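Local coordinates for protein OsmC family peroxiredoxin (Aquifex aeolicus, PDB 2E8C) that is an uncharacterised member of the OsmC family of peroxiredoxins and probably reduces organic hydroperoxides through a pair of cysteines, at residues V93-L98 with I124-K129. Sequence-based numbering, arbitrary orientation.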
loop_
_atom_site.group_PDB
_atom_site.type_symbol
_atom_site.label_atom_id
_atom_site.label_comp_id
_atom_site.label_asym_id
_atom_site.label_seq_id
_atom_site.Cartn_x
_atom_site.Cartn_y
_atom_site.Cartn_z
ATOM N N VAL A 93 29.217 2.933 1.979
ATOM C CA VAL A 93 28.344 3.704 1.108
ATOM C C VAL A 93 28.662 5.185 1.230
ATOM O O VAL A 93 28.734 5.727 2.331
ATOM C CB VAL A 93 26.858 3.478 1.492
ATOM C CG1 VAL A 93 25.942 4.072 0.429
ATOM C CG2 VAL A 93 26.595 1.988 1.683
ATOM N N GLU A 94 28.854 5.836 0.089
ATOM C CA GLU A 94 29.153 7.259 0.073
ATOM C C GLU A 94 27.833 8.018 0.101
ATOM O O GLU A 94 26.865 7.634 -0.564
ATOM C CB GLU A 94 29.956 7.593 -1.182
ATOM C CG GLU A 94 31.233 6.769 -1.280
ATOM C CD GLU A 94 31.861 6.813 -2.654
ATOM O OE1 GLU A 94 32.306 7.903 -3.072
ATOM O OE2 GLU A 94 31.905 5.754 -3.316
ATOM N N GLU A 95 27.793 9.090 0.883
ATOM C CA GLU A 95 26.582 9.883 1.013
ATOM C C GLU A 95 26.042 10.329 -0.343
ATOM O O GLU A 95 24.831 10.374 -0.542
ATOM C CB GLU A 95 26.842 11.099 1.904
ATOM C CG GLU A 95 25.592 11.890 2.234
ATOM C CD GLU A 95 25.847 12.979 3.255
ATOM O OE1 GLU A 95 26.664 13.885 2.972
ATOM O OE2 GLU A 95 25.231 12.927 4.344
ATOM N N LYS A 96 26.942 10.646 -1.271
ATOM C CA LYS A 96 26.543 11.086 -2.606
ATOM C C LYS A 96 25.843 9.970 -3.369
ATOM O O LYS A 96 24.936 10.226 -4.160
ATOM C CB LYS A 96 27.761 11.554 -3.407
ATOM C CG LYS A 96 28.817 10.484 -3.612
ATOM C CD LYS A 96 29.904 10.955 -4.571
ATOM C CE LYS A 96 31.044 9.953 -4.643
ATOM N NZ LYS A 96 30.547 8.572 -4.912
ATOM N N ALA A 97 26.280 8.734 -3.148
ATOM C CA ALA A 97 25.663 7.596 -3.814
ATOM C C ALA A 97 24.245 7.415 -3.266
ATOM O O ALA A 97 23.299 7.210 -4.031
ATOM C CB ALA A 97 26.487 6.326 -3.582
ATOM N N LEU A 98 24.096 7.503 -1.944
ATOM C CA LEU A 98 22.781 7.337 -1.336
ATOM C C LEU A 98 21.832 8.451 -1.757
ATOM O O LEU A 98 20.658 8.199 -2.013
ATOM C CB LEU A 98 22.875 7.290 0.191
ATOM C CG LEU A 98 21.511 7.070 0.861
ATOM C CD1 LEU A 98 20.901 5.752 0.372
ATOM C CD2 LEU A 98 21.671 7.055 2.366
ATOM N N ILE A 124 11.770 14.034 2.855
ATOM C CA ILE A 124 12.789 13.009 2.681
ATOM C C ILE A 124 14.130 13.389 3.288
ATOM O O ILE A 124 14.577 14.533 3.174
ATOM C CB ILE A 124 12.990 12.715 1.182
ATOM C CG1 ILE A 124 11.696 12.153 0.591
ATOM C CG2 ILE A 124 14.143 11.745 0.984
ATOM C CD1 ILE A 124 11.726 12.010 -0.915
ATOM N N SER A 125 14.766 12.416 3.935
ATOM C CA SER A 125 16.070 12.613 4.554
ATOM C C SER A 125 16.827 11.295 4.453
ATOM O O SER A 125 16.224 10.247 4.220
ATOM C CB SER A 125 15.921 13.009 6.023
ATOM O OG SER A 125 15.425 11.931 6.798
ATOM N N TRP A 126 18.142 11.343 4.630
ATOM C CA TRP A 126 18.951 10.133 4.540
ATOM C C TRP A 126 20.279 10.301 5.263
ATOM O O TRP A 126 20.707 11.419 5.548
ATOM C CB TRP A 126 19.204 9.778 3.066
ATOM C CG TRP A 126 19.935 10.853 2.314
ATOM C CD1 TRP A 126 21.285 11.060 2.278
ATOM C CD2 TRP A 126 19.348 11.904 1.534
ATOM N NE1 TRP A 126 21.576 12.175 1.527
ATOM C CE2 TRP A 126 20.405 12.712 1.058
ATOM C CE3 TRP A 126 18.031 12.243 1.195
ATOM C CZ2 TRP A 126 20.186 13.841 0.260
ATOM C CZ3 TRP A 126 17.811 13.366 0.399
ATOM C CH2 TRP A 126 18.887 14.151 -0.058
ATOM N N GLU A 127 20.920 9.177 5.565
ATOM C CA GLU A 127 22.207 9.191 6.241
ATOM C C GLU A 127 22.913 7.864 6.022
ATOM O O GLU A 127 22.278 6.845 5.749
ATOM C CB GLU A 127 22.037 9.434 7.744
ATOM C CG GLU A 127 21.411 8.279 8.504
ATOM C CD GLU A 127 21.405 8.504 10.011
ATOM O OE1 GLU A 127 20.784 9.485 10.469
ATOM O OE2 GLU A 127 22.022 7.697 10.738
ATOM N N VAL A 128 24.234 7.884 6.136
ATOM C CA VAL A 128 25.020 6.675 5.962
ATOM C C VAL A 128 25.793 6.366 7.233
ATOM O O VAL A 128 26.225 7.268 7.950
ATOM C CB VAL A 128 26.028 6.818 4.791
ATOM C CG1 VAL A 128 26.870 8.072 4.978
ATOM C CG2 VAL A 128 26.936 5.597 4.732
ATOM N N LYS A 129 25.930 5.079 7.526
ATOM C CA LYS A 129 26.694 4.630 8.674
ATOM C C LYS A 129 27.790 3.803 8.020
ATOM O O LYS A 129 27.560 2.663 7.615
ATOM C CB LYS A 129 25.840 3.757 9.599
ATOM C CG LYS A 129 24.694 4.498 10.275
ATOM C CD LYS A 129 25.189 5.538 11.281
ATOM C CE LYS A 129 25.908 4.885 12.459
ATOM N NZ LYS A 129 26.383 5.894 13.456
HETATM O O HOH W 1 25.319 10.574 6.558
#
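Leu98 projects from the first turn of helix 95-109 onto strand 121-130 and meets Trp126 and the backbone just after it. Its CG, anti to the backbone N (chi1 -178°), sends CD2 of Leu98 to within 3.7 Å of CB of Trp126, obliquely to the indole. The same methyl, Leu98 CD2, lies 3.4 Å from Glu127 O. The two side chains run antiparallel as they pass. Leu98 also packs on Val50 and Leu54 of helix 34-56 and on Ala89 of the neighbouring strand. Next to it Val128 turns CG2 against Val93, 3.9 Å from CB and a close 3.0 Å from the carbonyl oxygen O of Val93. Leu98 and Val93 are the buried residues, and this is the tightly packed part.

Toward solvent the fit slackens. Exposed Glu95 stretches across the indole edge, its CG 4.1 Å from NE1 of Trp126 and near the ring plane; the carboxylate stands almost perpendicular to the ring, at 88°. A water links the two segments: it donates to OE2 of Glu95 (3.2 Å) and accepts from the backbone N of Val128 (2.9 Å). CB of Glu127 points away from the helix, and its OE1 forms a salt bridge with Lys86.

Helix 95-109 lies in the beta-alpha-beta crossover between parallel strands 80-90 and 121-130, and its start packs on the second strand. No direct hydrogen bond joins the two segments: apolar packing seats the helix, and the one polar link comes through water, leaving the exposed Glu95 carboxylate probably able to keep its hydration.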